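Local coordinates for DUF1780 domain-containing protein (Pseudomonas aeruginosa, PDB 1Y0K) that is of unknown function but belongs to a putative endonuclease family of the PD-(D/E)XK clan, so it may cut nucleic acid, at residues Phe70-Glu75 / Ala143-Arg149; Pro106-Ala111 / Ala150-Thr156; Leu114-Ala119 / Phe158-Tyr164. One frame throughout, in Å; residues are numbered along the deposited sequence.

Interaction 1: Phe70-Glu75 / Ala143-Arg149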
loop_
_atom_site.group_PDB
_atom_site.type_symbol
_atom_site.label_atom_id
_atom_site.label_comp_id
_atom_site.label_asym_id
_atom_site.label_seq_id
_atom_site.Cartn_x
_atom_site.Cartn_y
_atom_site.Cartn_z
ATOM N N PHE A 70 -0.945 4.117 5.267
ATOM C CA PHE A 70 -2.161 3.732 5.980
ATOM C C PHE A 70 -2.463 2.249 5.812
ATOM O O PHE A 70 -1.940 1.604 4.907
ATOM C CB PHE A 70 -3.346 4.625 5.594
ATOM C CG PHE A 70 -3.814 4.468 4.170
ATOM C CD1 PHE A 70 -4.998 3.780 3.890
ATOM C CD2 PHE A 70 -3.098 5.042 3.112
ATOM C CE1 PHE A 70 -5.466 3.660 2.571
ATOM C CE2 PHE A 70 -3.547 4.913 1.778
ATOM C CZ PHE A 70 -4.727 4.218 1.510
ATOM N N PHE A 71 -3.286 1.718 6.714
ATOM C CA PHE A 71 -3.561 0.285 6.772
ATOM C C PHE A 71 -5.004 -0.008 6.434
ATOM O O PHE A 71 -5.927 0.654 6.944
ATOM C CB PHE A 71 -3.183 -0.274 8.145
ATOM C CG PHE A 71 -1.722 -0.125 8.457
ATOM C CD1 PHE A 71 -1.223 1.079 8.966
ATOM C CD2 PHE A 71 -0.840 -1.178 8.224
ATOM C CE1 PHE A 71 0.148 1.233 9.227
ATOM C CE2 PHE A 71 0.525 -1.037 8.491
ATOM C CZ PHE A 71 1.010 0.175 8.996
ATOM N N VAL A 72 -5.179 -0.979 5.542
ATOM C CA VAL A 72 -6.489 -1.431 5.072
ATOM C C VAL A 72 -6.622 -2.885 5.505
ATOM O O VAL A 72 -6.107 -3.791 4.851
ATOM C CB VAL A 72 -6.624 -1.288 3.538
ATOM C CG1 VAL A 72 -8.022 -1.736 3.062
ATOM C CG2 VAL A 72 -6.361 0.161 3.108
ATOM N N LEU A 73 -7.282 -3.082 6.642
ATOM C CA LEU A 73 -7.422 -4.407 7.241
ATOM C C LEU A 73 -8.898 -4.786 7.367
ATOM O O LEU A 73 -9.779 -4.014 6.981
ATOM C CB LEU A 73 -6.725 -4.445 8.613
ATOM C CG LEU A 73 -5.304 -3.877 8.703
ATOM C CD1 LEU A 73 -4.844 -3.774 10.158
ATOM C CD2 LEU A 73 -4.344 -4.733 7.905
ATOM N N ASP A 74 -9.163 -5.982 7.878
ATOM C CA ASP A 74 -10.541 -6.403 8.131
ATOM C C ASP A 74 -10.711 -7.092 9.486
ATOM O O ASP A 74 -11.805 -7.581 9.805
ATOM C CB ASP A 74 -11.095 -7.266 6.976
ATOM C CG ASP A 74 -10.354 -8.595 6.786
ATOM O OD1 ASP A 74 -9.421 -8.936 7.544
ATOM O OD2 ASP A 74 -10.731 -9.322 5.845
ATOM N N GLU A 75 -9.630 -7.114 10.272
ATOM C CA GLU A 75 -9.577 -7.819 11.562
ATOM C C GLU A 75 -8.149 -7.858 12.110
ATOM O O GLU A 75 -7.372 -6.920 11.918
ATOM C CB GLU A 75 -10.132 -9.243 11.414
ATOM C CG GLU A 75 -9.666 -10.257 12.446
ATOM C CD GLU A 75 -9.322 -11.573 11.792
ATOM O OE1 GLU A 75 -8.542 -11.544 10.816
ATOM O OE2 GLU A 75 -9.824 -12.630 12.234
ATOM N N ALA A 143 -0.752 2.282 0.810
ATOM C CA ALA A 143 -1.663 1.464 1.614
ATOM C C ALA A 143 -1.059 0.096 1.830
ATOM O O ALA A 143 -0.650 -0.547 0.855
ATOM C CB ALA A 143 -3.010 1.301 0.887
ATOM N N PHE A 144 -1.004 -0.360 3.085
ATOM C CA PHE A 144 -0.713 -1.775 3.349
ATOM C C PHE A 144 -2.054 -2.494 3.475
ATOM O O PHE A 144 -2.839 -2.215 4.387
ATOM C CB PHE A 144 0.141 -1.977 4.603
ATOM C CG PHE A 144 0.479 -3.420 4.855
ATOM C CD1 PHE A 144 1.573 -3.998 4.215
ATOM C CD2 PHE A 144 -0.304 -4.202 5.701
ATOM C CE1 PHE A 144 1.893 -5.344 4.417
ATOM C CE2 PHE A 144 0.015 -5.556 5.911
ATOM C CZ PHE A 144 1.110 -6.119 5.262
ATOM N N VAL A 145 -2.321 -3.368 2.513
ATOM C CA VAL A 145 -3.604 -4.028 2.376
ATOM C C VAL A 145 -3.478 -5.511 2.765
ATOM O O VAL A 145 -2.719 -6.273 2.152
ATOM C CB VAL A 145 -4.168 -3.882 0.934
ATOM C CG1 VAL A 145 -5.596 -4.451 0.858
ATOM C CG2 VAL A 145 -4.174 -2.424 0.503
ATOM N N ASN A 146 -4.244 -5.912 3.775
ATOM C CA ASN A 146 -4.167 -7.267 4.304
ATOM C C ASN A 146 -5.514 -7.697 4.874
ATOM O O ASN A 146 -5.904 -7.274 5.952
ATOM C CB ASN A 146 -3.066 -7.376 5.365
ATOM C CG ASN A 146 -2.854 -8.803 5.828
ATOM O OD1 ASN A 146 -2.759 -9.724 5.011
ATOM N ND2 ASN A 146 -2.798 -8.997 7.140
ATOM N N LEU A 147 -6.211 -8.543 4.125
ATOM C CA LEU A 147 -7.568 -8.955 4.471
ATOM C C LEU A 147 -7.555 -10.439 4.766
ATOM O O LEU A 147 -7.111 -11.220 3.933
ATOM C CB LEU A 147 -8.527 -8.667 3.308
ATOM C CG LEU A 147 -8.523 -7.247 2.712
ATOM C CD1 LEU A 147 -9.390 -7.173 1.461
ATOM C CD2 LEU A 147 -8.966 -6.200 3.734
ATOM N N LYS A 148 -8.028 -10.834 5.945
ATOM C CA LYS A 148 -8.106 -12.258 6.260
ATOM C C LYS A 148 -9.257 -12.921 5.485
ATOM O O LYS A 148 -9.181 -14.108 5.153
ATOM C CB LYS A 148 -8.236 -12.490 7.772
ATOM C CG LYS A 148 -8.115 -13.962 8.181
ATOM C CD LYS A 148 -8.121 -14.171 9.691
ATOM C CE LYS A 148 -8.247 -15.646 10.064
ATOM N NZ LYS A 148 -9.489 -16.312 9.560
ATOM N N ARG A 149 -10.293 -12.146 5.171
ATOM C CA ARG A 149 -11.508 -12.672 4.532
ATOM C C ARG A 149 -11.454 -12.677 2.997
ATOM O O ARG A 149 -12.343 -13.234 2.339
ATOM C CB ARG A 149 -12.755 -11.898 4.998
ATOM C CG ARG A 149 -12.906 -11.730 6.515
ATOM C CD ARG A 149 -13.181 -13.044 7.222
ATOM N NE ARG A 149 -13.521 -12.822 8.626
ATOM C CZ ARG A 149 -12.688 -13.012 9.648
ATOM N NH1 ARG A 149 -11.450 -13.452 9.443
ATOM N NH2 ARG A 149 -13.103 -12.770 10.887
HETATM O O HOH W 1 -6.888 -8.145 8.295
#
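Asp74 reaches across to the backbone of 143-149 and takes two consecutive N-H groups with one carboxylate. Lys148 N donates to Asp74 OD1 at 2.8 Å, arriving on the syn side but 21° out of the carboxylate plane, while Arg149 N meets the syn lone pair of Asp74 OD2 at 2.9 Å. CG of Asp74 lies between its own N and carbonyl carbon (chi1 64°), which turns the short side chain toward the 143-149 segment. A water adds a third tie, donating to Asp74 OD1 and to Asn146 O. Beyond it, Glu75 OE2 and Arg149 NH1, 3.3 Å apart, make a salt bridge whose hydrogen bond is weak, with the carboxylate and guanidinium planes nearly perpendicular; the exact placement of the Glu75 carboxylate is doubtful.

Upstream, strands 65-73 and 140-146 run parallel. Phe144 N binds Phe70 O, Val72 N binds Phe144 O at 2.9 Å, and Asn146 N binds Val72 O. Small Ala143 suits its place under the Phe70 ring, its CB meeting one face, 3.4 Å from Phe70 CZ. On the opposite side of the sheet Phe71 CD2 packs against Phe144 CB, and helices 3-23 and 26-40 cover these aromatics. Asn146 directs ND2 to Ala14 O of helix 3-23.

Where regular pairing ends, the carboxylate stands in for backbone carbonyls as the acceptor; by bridging two successive N-H groups it keeps the segments together past the last strand bond.

Interaction 2: Pro106-Ala111 / Ala150-Thr156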
loop_
_atom_site.group_PDB
_atom_site.type_symbol
_atom_site.label_atom_id
_atom_site.label_comp_id
_atom_site.label_asym_id
_atom_site.label_seq_id
_atom_site.Cartn_x
_atom_site.Cartn_y
_atom_site.Cartn_z
ATOM N N PRO A 106 -11.552 -17.751 2.875
ATOM C CA PRO A 106 -11.415 -16.533 2.066
ATOM C C PRO A 106 -12.062 -16.575 0.679
ATOM O O PRO A 106 -12.161 -17.634 0.049
ATOM C CB PRO A 106 -9.897 -16.355 1.956
ATOM C CG PRO A 106 -9.358 -17.728 2.057
ATOM C CD PRO A 106 -10.274 -18.482 2.983
ATOM N N GLN A 107 -12.492 -15.397 0.235
ATOM C CA GLN A 107 -13.147 -15.186 -1.042
ATOM C C GLN A 107 -12.210 -14.409 -1.962
ATOM O O GLN A 107 -11.463 -13.562 -1.499
ATOM C CB GLN A 107 -14.406 -14.371 -0.783
ATOM C CG GLN A 107 -15.116 -13.814 -1.986
ATOM C CD GLN A 107 -16.295 -12.949 -1.590
ATOM O OE1 GLN A 107 -16.431 -12.546 -0.430
ATOM N NE2 GLN A 107 -17.147 -12.649 -2.550
ATOM N N ARG A 108 -12.248 -14.684 -3.263
ATOM C CA ARG A 108 -11.457 -13.881 -4.204
ATOM C C ARG A 108 -12.213 -12.601 -4.577
ATOM O O ARG A 108 -13.383 -12.632 -4.963
ATOM C CB ARG A 108 -11.005 -14.694 -5.434
ATOM C CG ARG A 108 -10.289 -16.001 -5.043
ATOM C CD ARG A 108 -9.122 -16.413 -5.940
ATOM N NE ARG A 108 -7.917 -15.609 -5.744
ATOM C CZ ARG A 108 -6.720 -16.055 -5.353
ATOM N NH1 ARG A 108 -6.499 -17.337 -5.080
ATOM N NH2 ARG A 108 -5.718 -15.194 -5.238
ATOM N N ILE A 109 -11.530 -11.472 -4.435
ATOM C CA ILE A 109 -12.134 -10.164 -4.643
ATOM C C ILE A 109 -11.540 -9.522 -5.899
ATOM O O ILE A 109 -10.323 -9.499 -6.053
ATOM C CB ILE A 109 -11.926 -9.279 -3.354
ATOM C CG1 ILE A 109 -12.614 -7.930 -3.461
ATOM C CG2 ILE A 109 -10.457 -9.133 -2.996
ATOM C CD1 ILE A 109 -12.554 -7.120 -2.154
ATOM N N ALA A 110 -12.395 -9.011 -6.789
ATOM C CA ALA A 110 -11.939 -8.337 -8.002
ATOM C C ALA A 110 -11.058 -7.138 -7.659
ATOM O O ALA A 110 -11.206 -6.521 -6.600
ATOM C CB ALA A 110 -13.124 -7.899 -8.866
ATOM N N ALA A 111 -10.137 -6.817 -8.558
ATOM C CA ALA A 111 -9.213 -5.708 -8.347
ATOM C C ALA A 111 -9.959 -4.407 -8.079
ATOM O O ALA A 111 -9.526 -3.600 -7.260
ATOM C CB ALA A 111 -8.274 -5.559 -9.534
ATOM N N ALA A 150 -10.421 -12.056 2.428
ATOM C CA ALA A 150 -10.341 -11.922 0.980
ATOM C C ALA A 150 -8.934 -12.122 0.409
ATOM O O ALA A 150 -7.931 -11.896 1.083
ATOM C CB ALA A 150 -10.945 -10.578 0.524
ATOM N N VAL A 151 -8.886 -12.583 -0.833
ATOM C CA VAL A 151 -7.634 -12.690 -1.585
ATOM C C VAL A 151 -7.898 -12.027 -2.939
ATOM O O VAL A 151 -8.973 -12.204 -3.498
ATOM C CB VAL A 151 -7.190 -14.174 -1.761
ATOM C CG1 VAL A 151 -6.789 -14.774 -0.427
ATOM C CG2 VAL A 151 -8.300 -15.013 -2.371
ATOM N N PRO A 152 -6.945 -11.231 -3.461
ATOM C CA PRO A 152 -7.242 -10.569 -4.747
ATOM C C PRO A 152 -7.449 -11.558 -5.878
ATOM O O PRO A 152 -6.806 -12.613 -5.913
ATOM C CB PRO A 152 -5.984 -9.738 -5.012
ATOM C CG PRO A 152 -5.365 -9.550 -3.652
ATOM C CD PRO A 152 -5.613 -10.856 -2.956
ATOM N N ASP A 153 -8.356 -11.228 -6.786
ATOM C CA ASP A 153 -8.490 -11.986 -8.013
ATOM C C ASP A 153 -7.570 -11.333 -9.039
ATOM O O ASP A 153 -7.904 -10.303 -9.623
ATOM C CB ASP A 153 -9.932 -11.994 -8.500
ATOM C CG ASP A 153 -10.139 -12.915 -9.682
ATOM O OD1 ASP A 153 -9.138 -13.260 -10.366
ATOM O OD2 ASP A 153 -11.316 -13.275 -9.943
ATOM N N PHE A 154 -6.398 -11.926 -9.229
ATOM C CA PHE A 154 -5.389 -11.351 -10.102
ATOM C C PHE A 154 -5.717 -11.495 -11.597
ATOM O O PHE A 154 -5.012 -10.953 -12.460
ATOM C CB PHE A 154 -4.002 -11.922 -9.745
ATOM C CG PHE A 154 -3.530 -11.534 -8.359
ATOM C CD1 PHE A 154 -3.401 -12.494 -7.351
ATOM C CD2 PHE A 154 -3.236 -10.208 -8.062
ATOM C CE1 PHE A 154 -2.963 -12.137 -6.074
ATOM C CE2 PHE A 154 -2.814 -9.834 -6.791
ATOM C CZ PHE A 154 -2.675 -10.799 -5.792
ATOM N N ASN A 155 -6.805 -12.197 -11.900
ATOM C CA ASN A 155 -7.272 -12.316 -13.282
ATOM C C ASN A 155 -8.156 -11.161 -13.725
ATOM O O ASN A 155 -8.605 -11.126 -14.876
ATOM C CB ASN A 155 -7.995 -13.643 -13.489
ATOM C CG ASN A 155 -7.080 -14.832 -13.287
ATOM O OD1 ASN A 155 -5.870 -14.744 -13.505
ATOM N ND2 ASN A 155 -7.647 -15.942 -12.843
ATOM N N THR A 156 -8.396 -10.228 -12.806
ATOM C CA THR A 156 -9.252 -9.073 -13.053
ATOM C C THR A 156 -8.385 -7.811 -13.153
ATOM O O THR A 156 -7.374 -7.684 -12.453
ATOM C CB THR A 156 -10.333 -8.921 -11.959
ATOM O OG1 THR A 156 -9.711 -8.667 -10.687
ATOM C CG2 THR A 156 -11.156 -10.206 -11.847
#
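A two-stranded parallel ribbon, 107-110 beside 150-153, forms a small sheet separate from the main one. Gln107 O accepts from Val151 N, Ile109 N returns a bond to Val151 O at 2.8 Å, and Asp153 N reaches Ile109 O at 2.7 Å. The short strands are strongly twisted, 46° apart in direction. Proline is tolerated at position 152 because the pairing asks no N-H of it.

The carbonyl of Pro152 is taken instead by Arg108. Arg108 NE and Arg108 NH2 both grip Pro152 O side-on, NH2 at 2.9 Å and NE more bent at 3.2 Å, and the oxygen lies in the guanidinium plane. Bends at chi2 and chi3 (-143° and 74°) curl the long chain back over Val151, so that Val151 CG2 sits over one face of the guanidinium, 3.4 Å from Arg108 NE. Arginine fits here because it offers a flat surface to a branched carbon while its edge donates. On the other side of the ribbon, Ile109 CG2 packs on Ala150 CB.

At the far end Thr156 OG1 accepts from Ala111 N at 2.9 Å and donates to Asp153 O within the carbonyl plane. The hydroxyl thus links the first turn of helix 111-116 to the type I turn 153-156, which Asp153 OD1 reinforces by an Asx turn to Asn155 N.

Helix 3-23 flanks the ribbon, with Leu7 touching Pro106, Arg108 and Val151. Ile109 touches Arg117, Ala111 meets Phe158, and Pro152 and Phe154 rest on Thr178, just ahead of strand 179-185.

Interaction 3: Leu114-Ala119 / Phe158-Tyr164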
loop_
_atom_site.group_PDB
_atom_site.type_symbol
_atom_site.label_atom_id
_atom_site.label_comp_id
_atom_site.label_asym_id
_atom_site.label_seq_id
_atom_site.Cartn_x
_atom_site.Cartn_y
_atom_site.Cartn_z
ATOM N N LEU A 114 -11.169 -4.512 -4.526
ATOM C CA LEU A 114 -9.983 -4.382 -3.671
ATOM C C LEU A 114 -9.549 -2.913 -3.579
ATOM O O LEU A 114 -9.319 -2.366 -2.496
ATOM C CB LEU A 114 -8.840 -5.223 -4.243
ATOM C CG LEU A 114 -7.494 -5.172 -3.528
ATOM C CD1 LEU A 114 -7.627 -5.750 -2.126
ATOM C CD2 LEU A 114 -6.437 -5.935 -4.343
ATOM N N GLN A 115 -9.449 -2.279 -4.735
ATOM C CA GLN A 115 -9.073 -0.881 -4.822
ATOM C C GLN A 115 -10.074 0.017 -4.086
ATOM O O GLN A 115 -9.683 1.012 -3.461
ATOM C CB GLN A 115 -8.964 -0.515 -6.303
ATOM C CG GLN A 115 -8.721 0.930 -6.648
ATOM C CD GLN A 115 -8.323 1.060 -8.100
ATOM O OE1 GLN A 115 -7.222 0.672 -8.474
ATOM N NE2 GLN A 115 -9.226 1.571 -8.929
ATOM N N ALA A 116 -11.351 -0.365 -4.122
ATOM C CA ALA A 116 -12.410 0.397 -3.451
ATOM C C ALA A 116 -12.326 0.335 -1.923
ATOM O O ALA A 116 -12.868 1.190 -1.226
ATOM C CB ALA A 116 -13.788 -0.075 -3.932
ATOM N N ARG A 117 -11.652 -0.683 -1.400
ATOM C CA ARG A 117 -11.451 -0.818 0.038
ATOM C C ARG A 117 -10.635 0.336 0.635
ATOM O O ARG A 117 -10.667 0.555 1.848
ATOM C CB ARG A 117 -10.780 -2.146 0.388
ATOM C CG ARG A 117 -11.641 -3.379 0.154
ATOM C CD ARG A 117 -12.843 -3.434 1.092
ATOM N NE ARG A 117 -13.569 -4.701 0.951
ATOM C CZ ARG A 117 -13.449 -5.721 1.789
ATOM N NH1 ARG A 117 -12.637 -5.635 2.840
ATOM N NH2 ARG A 117 -14.137 -6.838 1.577
ATOM N N LEU A 118 -9.898 1.046 -0.220
ATOM C CA LEU A 118 -9.082 2.177 0.221
ATOM C C LEU A 118 -9.917 3.436 0.434
ATOM O O LEU A 118 -9.451 4.404 1.058
ATOM C CB LEU A 118 -8.009 2.483 -0.819
ATOM C CG LEU A 118 -6.709 1.676 -0.886
ATOM C CD1 LEU A 118 -6.907 0.195 -0.730
ATOM C CD2 LEU A 118 -5.980 2.007 -2.211
ATOM N N ALA A 119 -11.135 3.436 -0.096
ATOM C CA ALA A 119 -11.893 4.689 -0.216
ATOM C C ALA A 119 -12.242 5.353 1.124
ATOM O O ALA A 119 -12.042 6.560 1.276
ATOM C CB ALA A 119 -13.136 4.491 -1.081
ATOM N N PHE A 158 -7.240 -3.762 -12.904
ATOM C CA PHE A 158 -7.465 -2.580 -12.061
ATOM C C PHE A 158 -8.065 -1.441 -12.874
ATOM O O PHE A 158 -7.459 -1.007 -13.863
ATOM C CB PHE A 158 -6.162 -2.116 -11.414
ATOM C CG PHE A 158 -5.736 -2.958 -10.265
ATOM C CD1 PHE A 158 -5.033 -4.147 -10.477
ATOM C CD2 PHE A 158 -6.049 -2.578 -8.962
ATOM C CE1 PHE A 158 -4.633 -4.937 -9.410
ATOM C CE2 PHE A 158 -5.647 -3.368 -7.880
ATOM C CZ PHE A 158 -4.938 -4.543 -8.101
ATOM N N PRO A 159 -9.255 -0.953 -12.467
ATOM C CA PRO A 159 -9.850 0.162 -13.189
ATOM C C PRO A 159 -9.100 1.455 -12.864
ATOM O O PRO A 159 -8.399 1.511 -11.841
ATOM C CB PRO A 159 -11.274 0.206 -12.635
ATOM C CG PRO A 159 -11.163 -0.327 -11.265
ATOM C CD PRO A 159 -10.098 -1.383 -11.333
ATOM N N PRO A 160 -9.210 2.476 -13.738
ATOM C CA PRO A 160 -8.626 3.778 -13.413
ATOM C C PRO A 160 -9.062 4.242 -12.024
ATOM O O PRO A 160 -10.243 4.147 -11.699
ATOM C CB PRO A 160 -9.216 4.705 -14.485
ATOM C CG PRO A 160 -9.459 3.812 -15.654
ATOM C CD PRO A 160 -9.868 2.482 -15.058
ATOM N N PRO A 161 -8.105 4.704 -11.196
ATOM C CA PRO A 161 -8.400 5.170 -9.846
ATOM C C PRO A 161 -8.894 6.619 -9.818
ATOM O O PRO A 161 -8.271 7.483 -9.188
ATOM C CB PRO A 161 -7.047 5.042 -9.137
ATOM C CG PRO A 161 -6.056 5.299 -10.202
ATOM C CD PRO A 161 -6.662 4.764 -11.489
ATOM N N THR A 162 -10.029 6.863 -10.465
ATOM C CA THR A 162 -10.503 8.239 -10.706
ATOM C C THR A 162 -10.823 9.028 -9.430
ATOM O O THR A 162 -10.486 10.208 -9.326
ATOM C CB THR A 162 -11.717 8.266 -11.655
ATOM O OG1 THR A 162 -12.794 7.537 -11.067
ATOM C CG2 THR A 162 -11.366 7.634 -13.014
ATOM N N GLU A 163 -11.470 8.382 -8.461
ATOM C CA GLU A 163 -11.819 9.080 -7.230
ATOM C C GLU A 163 -10.548 9.512 -6.514
ATOM O O GLU A 163 -10.483 10.599 -5.948
ATOM C CB GLU A 163 -12.684 8.224 -6.304
ATOM C CG GLU A 163 -13.218 9.027 -5.113
ATOM C CD GLU A 163 -13.978 8.214 -4.076
ATOM O OE1 GLU A 163 -14.448 7.097 -4.373
ATOM O OE2 GLU A 163 -14.110 8.716 -2.946
ATOM N N TYR A 164 -9.531 8.658 -6.548
ATOM C CA TYR A 164 -8.315 8.932 -5.792
ATOM C C TYR A 164 -7.447 9.963 -6.511
ATOM O O TYR A 164 -6.823 10.811 -5.871
ATOM C CB TYR A 164 -7.546 7.634 -5.502
ATOM C CG TYR A 164 -8.403 6.536 -4.883
ATOM C CD1 TYR A 164 -9.482 6.838 -4.022
ATOM C CD2 TYR A 164 -8.155 5.205 -5.166
ATOM C CE1 TYR A 164 -10.268 5.826 -3.466
ATOM C CE2 TYR A 164 -8.934 4.185 -4.610
ATOM C CZ TYR A 164 -9.988 4.502 -3.774
ATOM O OH TYR A 164 -10.744 3.480 -3.248
HETATM O O HOH W 2 -6.079 1.497 -10.509
#
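Tyr164 lays its ring alongside the end of helix 111-116, Tyr164 CE2 passing Gln115 CG at 3.8 Å while the two side chains slide past each other in opposite directions. The hydroxyl, Tyr164 OH, donates to Gln115 O at 2.7 Å, the carbonyl oxygen lying at the ring's edge. Leu118 N bonds the same oxygen from the opposite face of the carbonyl plane, so this buried acceptor is held by two donors. Around the phenol tip, Ala119 CB comes in at the edge, 3.4 Å from Tyr164 OH, and Leu118 CB approaches obliquely. A tyrosine suits the place: its length carries a donor to the helix end and its ring packs against Leu118 and Ala119.

Gln115 itself reaches the other way, into the proline-rich loop 158-161. With CG anti to the backbone N (chi1 174°) and the chain extended beyond it, the amide arrives at Pro159, where Gln115 NE2 donates to Pro159 O at 3.0 Å in a nearly straight bond (170°). The carbonyl oxygen lies in the amide plane, though the donor stands above the plane of the carbonyl. A water bridges Gln115 OE1 and Pro159 O, though its distance to OE1 is unusually short. Gln115 OE1 also lies in the plane of the Phe158 ring, at its edge, 3.5 Å from Phe158 CD2, where the ring's hydrogens are slightly positive. A glutamine suits the place because its long chain carries an N-H donor to the Pro159 carbonyl.

Leu114 and Leu118 touch strand 140-146, and Phe158 and Tyr164 touch strand 171-175. A helix end and a proline-rich loop are thus joined over one face of the central sheet, consistent with the alpha/beta core, a mixed sheet flanked by helices, of the PD-(D/E)XK clan to which the family is assigned.

How the interactions relate
The chain visits the three contacts in alternating order: 70-75, 106-111 and 114-119 each meet, in the same sequence, 143-149, 150-156 and 158-164. Their centres are 14 to 15 Å apart. Interactions 1 and 2 join where Arg149 O probably accepts from Gln107 N at 3.0 Å, carrying the pairing from the main sheet into the small ribbon. Interaction 3 covers the sheet face bearing Val72 and Val145: Val145 CG1 lies 3.8 Å from Leu114 CD1. Interactions 2 and 3 meet through Ala111 CB and Phe158 CD1, 3.7 Å apart. No ligand or metal marks an active site here, so any link to nuclease activity remains inferred from the family.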